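Leucine--trna ligase (Agrobacterium radiobacter, PDB 5AH5) probably charges tRNA(Leu) with leucine at the expense of ATP, as a zinc-binding class I aminoacyl-tRNA synthetase with an editing domain. Local coordinates at residues B[133-138]-B[424-429]; B[495-500]-B[539-544]; B[507-512]-B[548-553]. All coordinates share one frame; numbering follows the deposited sequence.

How the contacts relate
Along the chain contact 1 closes before the others open, whereas contacts 2 and 3 interlock, their segments alternating. Contacts 2 and 3 have centres about 8 Å apart: contact 2 uses helix 533-546 and contact 3 the loop that leaves it, both in the crossover between parallel strands 520-524 and 556-560 of the catalytic fold. Contact 1, its centre about 15 Å from that of contact 2 and about 18 Å from that of contact 3, joins helix 128-143 to strand 425-432, which leads into the zinc site. Through A133 and L137, packed on W495 of contact 2 and P508 of contact 3, helix 128-143 lies between that strand and the catalytic loops.

Contact 1 (B[133-138]-B[424-429]); sequences AQQKLF and GCPIPI
The ring of F138 carries P428 CD on one face, 3.8 Å above the ring plane and shifted toward the rim, close enough to the ring normal to count as a CH-pi contact. I427 CG2 approaches F138 CZ obliquely at 3.8 Å, and I429 CG1 reaches F138 CE1 at 4.0 Å, its side chain lying roughly at a right angle to that of F138. W189 adds an edge-to-face ring contact from strand 182-191. F138 reaches into this group because CG stands anti to the backbone N (chi1 178°), and an aromatic suits the place by offering a broad apolar surface to several aliphatic neighbours at once.

The second flat group is the amide of Q135. Its extended chain runs past P428, with Q135 CB 3.8 Å from P428 CG, and Q135 NE2 donates to P426 O at 3.0 Å. The bond is nearly straight at the hydrogen (163°); the oxygen lies close to the amide plane, but NE2 stands well above the carbonyl plane (46° out of it). Q135 OE1 is taken by I447 N, so both ends of this buried glutamine are satisfied and its flip is fixed.

Here helix 128-143 packs against the start of strand 425-432, the strand that runs on to the zinc ligand C432. P428 sits at the centre of an inverse gamma turn, whose bond from I429 N to I427 O is weak; the turn presents the proline ring to the helix. Nearer the strand's beginning, C425 lies against both glutamines: its SG is 4.0 Å from Q135 CG, and its CB 3.7 Å from Q134 NE2, a nitrogen that bonds to D492 while Q134 OE1 receives W495 NE1.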
loop_
_atom_site.group_PDB
_atom_site.type_symbol
_atom_site.label_atom_id
_atom_site.label_comp_id
_atom_site.label_asym_id
_atom_site.label_seq_id
_atom_site.Cartn_x
_atom_site.Cartn_y
_atom_site.Cartn_z
ATOM N N ALA B 133 -9.002 22.413 -2.605
ATOM C CA ALA B 133 -8.843 21.397 -3.657
ATOM C C ALA B 133 -9.819 20.260 -3.578
ATOM O O ALA B 133 -10.465 19.902 -4.578
ATOM C CB ALA B 133 -7.421 20.889 -3.653
ATOM N N GLN B 134 -10.041 19.712 -2.390
ATOM C CA GLN B 134 -10.920 18.558 -2.313
ATOM C C GLN B 134 -12.355 18.916 -2.536
ATOM O O GLN B 134 -13.119 18.135 -3.107
ATOM C CB GLN B 134 -10.747 17.896 -0.941
ATOM C CG GLN B 134 -11.428 16.546 -0.808
ATOM C CD GLN B 134 -10.743 15.676 0.251
ATOM O OE1 GLN B 134 -9.609 15.238 0.057
ATOM N NE2 GLN B 134 -11.403 15.466 1.380
ATOM N N GLN B 135 -12.746 20.122 -2.090
ATOM C CA GLN B 135 -14.122 20.593 -2.281
ATOM C C GLN B 135 -14.373 20.796 -3.750
ATOM O O GLN B 135 -15.425 20.402 -4.251
ATOM C CB GLN B 135 -14.407 21.821 -1.428
ATOM C CG GLN B 135 -14.484 21.464 0.059
ATOM C CD GLN B 135 -14.659 22.681 0.984
ATOM O OE1 GLN B 135 -14.335 23.830 0.651
ATOM N NE2 GLN B 135 -15.173 22.411 2.158
ATOM N N LYS B 136 -13.387 21.298 -4.469
ATOM C CA LYS B 136 -13.540 21.392 -5.939
ATOM C C LYS B 136 -13.683 20.086 -6.576
ATOM O O LYS B 136 -14.577 19.893 -7.434
ATOM C CB LYS B 136 -12.396 22.113 -6.610
ATOM C CG LYS B 136 -12.293 23.559 -6.233
ATOM C CD LYS B 136 -11.151 24.178 -7.021
ATOM C CE LYS B 136 -10.928 25.602 -6.633
ATOM N NZ LYS B 136 -10.230 26.322 -7.729
ATOM N N LEU B 137 -12.832 19.137 -6.161
ATOM C CA LEU B 137 -12.958 17.784 -6.704
ATOM C C LEU B 137 -14.313 17.181 -6.351
ATOM O O LEU B 137 -14.949 16.553 -7.178
ATOM C CB LEU B 137 -11.843 16.871 -6.186
ATOM C CG LEU B 137 -10.431 17.021 -6.756
ATOM C CD1 LEU B 137 -9.646 15.826 -6.228
ATOM C CD2 LEU B 137 -10.435 17.033 -8.265
ATOM N N PHE B 138 -14.776 17.385 -5.109
ATOM C CA PHE B 138 -16.087 16.819 -4.714
ATOM C C PHE B 138 -17.172 17.365 -5.629
ATOM O O PHE B 138 -18.024 16.600 -6.113
ATOM C CB PHE B 138 -16.370 17.141 -3.276
ATOM C CG PHE B 138 -17.703 16.659 -2.786
ATOM C CD1 PHE B 138 -18.891 17.335 -3.118
ATOM C CD2 PHE B 138 -17.785 15.584 -1.902
ATOM C CE1 PHE B 138 -20.120 16.873 -2.645
ATOM C CE2 PHE B 138 -19.005 15.168 -1.397
ATOM C CZ PHE B 138 -20.167 15.799 -1.785
ATOM N N GLY B 424 -13.212 16.790 9.930
ATOM C CA GLY B 424 -13.016 16.337 8.528
ATOM C C GLY B 424 -13.363 17.452 7.578
ATOM O O GLY B 424 -13.807 18.571 7.978
ATOM N N CYS B 425 -13.236 17.157 6.318
ATOM C CA CYS B 425 -13.435 18.184 5.279
ATOM C C CYS B 425 -14.921 18.489 5.116
ATOM O O CYS B 425 -15.677 17.571 4.799
ATOM C CB CYS B 425 -12.889 17.662 3.962
ATOM S SG CYS B 425 -12.931 18.884 2.656
ATOM N N PRO B 426 -15.361 19.783 5.275
ATOM C CA PRO B 426 -16.765 20.016 5.048
ATOM C C PRO B 426 -17.240 19.669 3.669
ATOM O O PRO B 426 -16.478 19.787 2.715
ATOM C CB PRO B 426 -16.956 21.527 5.387
ATOM C CG PRO B 426 -15.822 21.842 6.292
ATOM C CD PRO B 426 -14.688 20.984 5.791
ATOM N N ILE B 427 -18.465 19.155 3.582
ATOM C CA ILE B 427 -19.134 18.842 2.334
ATOM C C ILE B 427 -19.701 20.173 1.770
ATOM O O ILE B 427 -20.500 20.795 2.440
ATOM C CB ILE B 427 -20.214 17.820 2.591
ATOM C CG1 ILE B 427 -19.513 16.499 2.983
ATOM C CG2 ILE B 427 -21.151 17.657 1.370
ATOM C CD1 ILE B 427 -20.413 15.270 2.981
ATOM N N PRO B 428 -19.236 20.617 0.570
ATOM C CA PRO B 428 -19.459 21.976 0.039
ATOM C C PRO B 428 -20.808 22.065 -0.697
ATOM O O PRO B 428 -20.904 22.326 -1.914
ATOM C CB PRO B 428 -18.246 22.176 -0.873
ATOM C CG PRO B 428 -18.101 20.809 -1.480
ATOM C CD PRO B 428 -18.294 19.867 -0.299
ATOM N N ILE B 429 -21.848 21.767 0.072
ATOM C CA ILE B 429 -23.229 21.670 -0.397
ATOM C C ILE B 429 -24.108 22.526 0.533
ATOM O O ILE B 429 -23.827 22.673 1.752
ATOM C CB ILE B 429 -23.691 20.233 -0.376
ATOM C CG1 ILE B 429 -22.880 19.414 -1.389
ATOM C CG2 ILE B 429 -25.196 20.112 -0.687
ATOM C CD1 ILE B 429 -23.300 19.586 -2.833
#

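Contact 2 (B[495-500]-B[539-544]); sequences WYFLRY and FITKVL
T541 and L544, on one side of helix 533-546, meet F497 and L498 of the loop segment 495-500 beside the leucyl-sulfamoyl-adenosine pocket. The helix is the connection of a beta-alpha-beta crossover, between parallel strands 520-524 and 556-560 of the class I catalytic fold.

The closest approach is methyl to methyl: L498 CD1 and L544 CD1 are 3.5 Å apart, a tight fit. The two side chains slide past each other in opposite directions, meeting through one methyl from each. Leucine suits both positions, since its forked end fills space without polar needs in a buried site. L544 CD1 also lies 4.2 Å from W495 CB, and one turn earlier I540 CG2 reaches that same W495 CB at 4.0 Å. The helix therefore touches the tryptophan at the base of its side chain, while the indole is directed away toward helix 128-143.

T541 meets the rim of an aromatic ring. Its OG1 lies in the plane of F497, at the edge, 3.6 Å from CZ, where the weakly positive ring hydrogens face an oxygen; this is favourable contact rather than a hydrogen bond. The hydroxyl is instead bonded to S537 O, one turn back, which gives the buried group a partner within its own helix. F497 has its CG between the backbone N and the carbonyl carbon (chi1 47°), a placement that goes with a ring whose edge ends at T541 OG1 and one of whose faces is turned to W495 C. Its neighbour Y496 faces elsewhere, touching the ligand, stacking on F39 and bonding through OH to Y523. In the backbone, Y496 O accepts from R499 N at 3.0 Å and from Y500 N at 3.2 Å, both on the same face of its carbonyl plane.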
loop_
_atom_site.group_PDB
_atom_site.type_symbol
_atom_site.label_atom_id
_atom_site.label_comp_id
_atom_site.label_asym_id
_atom_site.label_seq_id
_atom_site.Cartn_x
_atom_site.Cartn_y
_atom_site.Cartn_z
ATOM N N TRP B 495 -6.405 10.531 -3.169
ATOM C CA TRP B 495 -5.802 11.294 -4.249
ATOM C C TRP B 495 -4.618 12.162 -3.795
ATOM O O TRP B 495 -4.046 12.884 -4.589
ATOM C CB TRP B 495 -6.864 12.147 -4.892
ATOM C CG TRP B 495 -7.250 13.370 -4.062
ATOM C CD1 TRP B 495 -8.066 13.372 -2.989
ATOM C CD2 TRP B 495 -6.793 14.724 -4.210
ATOM N NE1 TRP B 495 -8.175 14.644 -2.451
ATOM C CE2 TRP B 495 -7.397 15.489 -3.182
ATOM C CE3 TRP B 495 -5.976 15.378 -5.124
ATOM C CZ2 TRP B 495 -7.170 16.836 -3.041
ATOM C CZ3 TRP B 495 -5.744 16.679 -4.991
ATOM C CH2 TRP B 495 -6.367 17.435 -3.958
ATOM N N TYR B 496 -4.192 12.074 -2.540
ATOM C CA TYR B 496 -3.122 12.981 -2.048
ATOM C C TYR B 496 -1.810 12.941 -2.807
ATOM O O TYR B 496 -1.035 13.926 -2.813
ATOM C CB TYR B 496 -2.821 12.687 -0.571
ATOM C CG TYR B 496 -1.987 11.418 -0.246
ATOM C CD1 TYR B 496 -2.529 10.159 -0.336
ATOM C CD2 TYR B 496 -0.682 11.523 0.184
ATOM C CE1 TYR B 496 -1.787 9.018 -0.014
ATOM C CE2 TYR B 496 0.087 10.392 0.517
ATOM C CZ TYR B 496 -0.457 9.153 0.395
ATOM O OH TYR B 496 0.280 8.033 0.711
ATOM N N PHE B 497 -1.507 11.744 -3.310
ATOM C CA PHE B 497 -0.309 11.495 -4.081
ATOM C C PHE B 497 -0.309 12.314 -5.400
ATOM O O PHE B 497 0.771 12.582 -5.971
ATOM C CB PHE B 497 -0.117 9.961 -4.358
ATOM C CG PHE B 497 -1.375 9.289 -4.851
ATOM C CD1 PHE B 497 -1.681 9.262 -6.171
ATOM C CD2 PHE B 497 -2.287 8.770 -3.977
ATOM C CE1 PHE B 497 -2.849 8.701 -6.603
ATOM C CE2 PHE B 497 -3.478 8.211 -4.403
ATOM C CZ PHE B 497 -3.766 8.198 -5.722
ATOM N N LEU B 498 -1.498 12.610 -5.931
ATOM C CA LEU B 498 -1.636 13.570 -7.033
ATOM C C LEU B 498 -1.526 15.053 -6.667
ATOM O O LEU B 498 -1.504 15.908 -7.587
ATOM C CB LEU B 498 -2.950 13.328 -7.803
ATOM C CG LEU B 498 -3.225 11.913 -8.197
ATOM C CD1 LEU B 498 -4.636 11.774 -8.744
ATOM C CD2 LEU B 498 -2.132 11.432 -9.144
ATOM N N ARG B 499 -1.451 15.373 -5.366
ATOM C CA ARG B 499 -1.395 16.738 -4.912
ATOM C C ARG B 499 -0.017 17.162 -4.560
ATOM O O ARG B 499 0.346 18.363 -4.702
ATOM C CB ARG B 499 -2.341 16.921 -3.693
ATOM C CG ARG B 499 -2.284 18.272 -3.010
ATOM C CD ARG B 499 -2.971 19.323 -3.873
ATOM N NE ARG B 499 -3.094 20.617 -3.187
ATOM C CZ ARG B 499 -3.593 21.732 -3.753
ATOM N NH1 ARG B 499 -4.024 21.713 -5.010
ATOM N NH2 ARG B 499 -3.638 22.846 -3.047
ATOM N N TYR B 500 0.786 16.217 -4.074
ATOM C CA TYR B 500 2.170 16.525 -3.697
ATOM C C TYR B 500 2.946 17.294 -4.792
ATOM O O TYR B 500 3.840 18.116 -4.486
ATOM C CB TYR B 500 2.901 15.212 -3.451
ATOM C CG TYR B 500 2.769 14.511 -2.124
ATOM C CD1 TYR B 500 2.992 15.198 -0.925
ATOM C CD2 TYR B 500 2.642 13.101 -2.068
ATOM C CE1 TYR B 500 2.930 14.537 0.295
ATOM C CE2 TYR B 500 2.606 12.439 -0.856
ATOM C CZ TYR B 500 2.773 13.159 0.322
ATOM O OH TYR B 500 2.764 12.556 1.564
ATOM N N PHE B 539 -9.619 3.462 -7.346
ATOM C CA PHE B 539 -10.905 3.924 -7.866
ATOM C C PHE B 539 -10.860 5.420 -8.269
ATOM O O PHE B 539 -11.280 5.814 -9.358
ATOM C CB PHE B 539 -12.016 3.663 -6.833
ATOM C CG PHE B 539 -13.285 4.427 -7.090
ATOM C CD1 PHE B 539 -13.923 4.352 -8.315
ATOM C CD2 PHE B 539 -13.849 5.215 -6.095
ATOM C CE1 PHE B 539 -15.107 5.037 -8.559
ATOM C CE2 PHE B 539 -15.024 5.931 -6.333
ATOM C CZ PHE B 539 -15.656 5.833 -7.566
ATOM N N ILE B 540 -10.279 6.237 -7.422
ATOM C CA ILE B 540 -10.337 7.696 -7.648
ATOM C C ILE B 540 -9.383 8.051 -8.780
ATOM O O ILE B 540 -9.638 9.022 -9.507
ATOM C CB ILE B 540 -10.129 8.497 -6.325
ATOM C CG1 ILE B 540 -11.396 8.392 -5.467
ATOM C CG2 ILE B 540 -9.745 9.958 -6.509
ATOM C CD1 ILE B 540 -12.653 8.906 -6.106
ATOM N N THR B 541 -8.341 7.226 -8.991
ATOM C CA THR B 541 -7.407 7.471 -10.102
ATOM C C THR B 541 -8.100 7.275 -11.444
ATOM O O THR B 541 -8.002 8.107 -12.348
ATOM C CB THR B 541 -6.119 6.666 -9.903
ATOM O OG1 THR B 541 -5.473 7.142 -8.700
ATOM C CG2 THR B 541 -5.146 6.840 -11.123
ATOM N N LYS B 542 -8.910 6.235 -11.533
ATOM C CA LYS B 542 -9.678 5.977 -12.738
ATOM C C LYS B 542 -10.714 7.067 -12.981
ATOM O O LYS B 542 -10.905 7.526 -14.090
ATOM C CB LYS B 542 -10.333 4.595 -12.618
ATOM C CG LYS B 542 -9.268 3.475 -12.495
ATOM C CD LYS B 542 -9.856 2.104 -12.598
ATOM C CE LYS B 542 -8.834 0.981 -12.372
ATOM N NZ LYS B 542 -7.615 1.106 -13.236
ATOM N N VAL B 543 -11.393 7.476 -11.935
ATOM C CA VAL B 543 -12.364 8.562 -12.032
ATOM C C VAL B 543 -11.664 9.818 -12.563
ATOM O O VAL B 543 -12.118 10.388 -13.538
ATOM C CB VAL B 543 -13.077 8.831 -10.673
ATOM C CG1 VAL B 543 -13.906 10.107 -10.750
ATOM C CG2 VAL B 543 -13.961 7.678 -10.320
ATOM N N LEU B 544 -10.546 10.214 -11.948
ATOM C CA LEU B 544 -9.867 11.414 -12.361
ATOM C C LEU B 544 -9.264 11.301 -13.753
ATOM O O LEU B 544 -9.158 12.308 -14.479
ATOM C CB LEU B 544 -8.780 11.845 -11.325
ATOM C CG LEU B 544 -9.288 12.171 -9.910
ATOM C CD1 LEU B 544 -8.125 12.304 -8.926
ATOM C CD2 LEU B 544 -10.161 13.431 -9.915
#

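Contact 3 (B[507-512]-B[548-553]); sequences NPIDSS and GYIEFD
A helix start and a helix exit meet where S511, in the first turn of helix 511-517, bonds to the backbone of Y549 just after helix 533-546. S511 OG donates to Y549 O at 2.7 Å, a short bond. The C=O...OG angle is 124°, and the donor is tilted 34° from the carbonyl plane. The rotamer that turns OG to this oxygen sets it beside the backbone N of S511, anti to the carbonyl carbon (chi1 -63°). S511 CA adds a CA-H...O contact to Y549 O at 3.5 Å. A small hydroxyl side chain can bond here while the backbones lie close, S511 CA being 5.6 Å from Y549 CA.

Both segments lead into the parallel sheet of the catalytic domain: helix 511-517 comes before strand 520-524, and the loop of 548-553 comes before its neighbour 556-560. Helix 533-546 ends in a Schellman motif, with G548 at positive phi and Y549 N probably bonding back to L544 O. At these backbone angles a CB on G548 would press on the preceding carbonyl O, which explains the glycine. The other helix is capped by D510, whose OD1 receives L513 N.

Beside the serine bond the packing is apolar and fairly loose. I509 CD1 lies 4.3 Å from Y549 CB, and I509 CG2 lies 4.4 Å from I550 CG2. P508 CG comes obliquely to the Y549 ring, 4.4 Å from CE2. The tyrosine combines both roles: its ring gives cover to P508 and I509, while OH extends to a hydrogen bond with D140 on helix 128-143.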
loop_
_atom_site.group_PDB
_atom_site.type_symbol
_atom_site.label_atom_id
_atom_site.label_comp_id
_atom_site.label_asym_id
_atom_site.label_seq_id
_atom_site.Cartn_x
_atom_site.Cartn_y
_atom_site.Cartn_z
ATOM N N ASN B 507 -5.692 25.073 -8.319
ATOM C CA ASN B 507 -6.298 23.939 -9.006
ATOM C C ASN B 507 -5.945 22.648 -8.215
ATOM O O ASN B 507 -4.891 22.565 -7.655
ATOM C CB ASN B 507 -5.757 23.827 -10.418
ATOM C CG ASN B 507 -6.007 25.069 -11.238
ATOM O OD1 ASN B 507 -5.062 25.689 -11.738
ATOM N ND2 ASN B 507 -7.289 25.453 -11.365
ATOM N N PRO B 508 -6.849 21.689 -8.127
ATOM C CA PRO B 508 -6.560 20.560 -7.268
ATOM C C PRO B 508 -5.297 19.815 -7.754
ATOM O O PRO B 508 -4.308 19.699 -6.976
ATOM C CB PRO B 508 -7.816 19.696 -7.348
ATOM C CG PRO B 508 -8.840 20.456 -8.073
ATOM C CD PRO B 508 -8.199 21.632 -8.725
ATOM N N ILE B 509 -5.266 19.511 -9.050
ATOM C CA ILE B 509 -4.182 18.735 -9.661
ATOM C C ILE B 509 -3.532 19.419 -10.907
ATOM O O ILE B 509 -4.216 19.820 -11.829
ATOM C CB ILE B 509 -4.715 17.398 -10.076
ATOM C CG1 ILE B 509 -5.135 16.601 -8.849
ATOM C CG2 ILE B 509 -3.643 16.607 -10.811
ATOM C CD1 ILE B 509 -5.962 15.376 -9.179
ATOM N N ASP B 510 -2.208 19.520 -10.898
ATOM C CA ASP B 510 -1.434 20.079 -11.976
ATOM C C ASP B 510 -1.209 18.935 -12.982
ATOM O O ASP B 510 -0.309 18.116 -12.805
ATOM C CB ASP B 510 -0.141 20.653 -11.399
ATOM C CG ASP B 510 0.678 21.405 -12.445
ATOM O OD1 ASP B 510 0.750 20.925 -13.587
ATOM O OD2 ASP B 510 1.283 22.424 -12.105
ATOM N N SER B 511 -2.105 18.843 -13.970
ATOM C CA SER B 511 -2.074 17.800 -14.981
ATOM C C SER B 511 -0.713 17.632 -15.633
ATOM O O SER B 511 -0.244 16.522 -15.819
ATOM C CB SER B 511 -3.138 18.101 -16.064
ATOM O OG SER B 511 -4.434 18.061 -15.472
ATOM N N SER B 512 -0.070 18.738 -15.957
ATOM C CA SER B 512 1.129 18.648 -16.740
ATOM C C SER B 512 2.305 18.112 -15.859
ATOM O O SER B 512 3.054 17.241 -16.327
ATOM C CB SER B 512 1.381 19.970 -17.528
ATOM O OG SER B 512 2.200 20.892 -16.830
ATOM N N GLY B 548 -10.274 13.754 -17.018
ATOM C CA GLY B 548 -9.272 14.628 -17.648
ATOM C C GLY B 548 -8.174 15.177 -16.773
ATOM O O GLY B 548 -7.267 15.862 -17.273
ATOM N N TYR B 549 -8.184 14.876 -15.473
ATOM C CA TYR B 549 -7.122 15.444 -14.640
ATOM C C TYR B 549 -5.735 14.841 -14.926
ATOM O O TYR B 549 -4.685 15.511 -14.754
ATOM C CB TYR B 549 -7.456 15.261 -13.182
ATOM C CG TYR B 549 -8.677 16.071 -12.706
ATOM C CD1 TYR B 549 -9.955 15.566 -12.860
ATOM C CD2 TYR B 549 -8.532 17.331 -12.148
ATOM C CE1 TYR B 549 -11.055 16.282 -12.461
ATOM C CE2 TYR B 549 -9.639 18.073 -11.744
ATOM C CZ TYR B 549 -10.892 17.529 -11.905
ATOM O OH TYR B 549 -12.029 18.169 -11.495
ATOM N N ILE B 550 -5.738 13.557 -15.285
ATOM C CA ILE B 550 -4.538 12.814 -15.481
ATOM C C ILE B 550 -4.711 11.901 -16.657
ATOM O O ILE B 550 -5.821 11.658 -17.059
ATOM C CB ILE B 550 -4.178 11.990 -14.242
ATOM C CG1 ILE B 550 -5.349 11.092 -13.823
ATOM C CG2 ILE B 550 -3.800 12.898 -13.112
ATOM C CD1 ILE B 550 -5.117 10.281 -12.573
ATOM N N GLU B 551 -3.603 11.378 -17.192
ATOM C CA GLU B 551 -3.650 10.491 -18.380
ATOM C C GLU B 551 -3.313 9.026 -18.091
ATOM O O GLU B 551 -3.207 8.221 -19.014
ATOM C CB GLU B 551 -2.752 11.065 -19.487
ATOM C CG GLU B 551 -3.453 12.182 -20.298
ATOM C CD GLU B 551 -2.519 13.098 -21.121
ATOM O OE1 GLU B 551 -1.269 12.921 -21.133
ATOM O OE2 GLU B 551 -3.044 14.025 -21.777
ATOM N N PHE B 552 -3.195 8.669 -16.820
ATOM C CA PHE B 552 -2.848 7.294 -16.421
ATOM C C PHE B 552 -3.969 6.770 -15.563
ATOM O O PHE B 552 -4.764 7.539 -15.022
ATOM C CB PHE B 552 -1.486 7.236 -15.709
ATOM C CG PHE B 552 -1.386 8.156 -14.542
ATOM C CD1 PHE B 552 -1.021 9.486 -14.720
ATOM C CD2 PHE B 552 -1.737 7.715 -13.273
ATOM C CE1 PHE B 552 -0.928 10.342 -13.644
ATOM C CE2 PHE B 552 -1.703 8.582 -12.201
ATOM C CZ PHE B 552 -1.295 9.900 -12.381
ATOM N N ASP B 553 -4.033 5.463 -15.441
ATOM C CA ASP B 553 -5.214 4.765 -14.970
ATOM C C ASP B 553 -4.962 4.013 -13.689
ATOM O O ASP B 553 -5.890 3.419 -13.141
ATOM C CB ASP B 553 -5.656 3.760 -16.064
ATOM C CG ASP B 553 -7.131 3.438 -16.004
ATOM O OD1 ASP B 553 -7.941 4.390 -16.061
ATOM O OD2 ASP B 553 -7.504 2.263 -15.928
#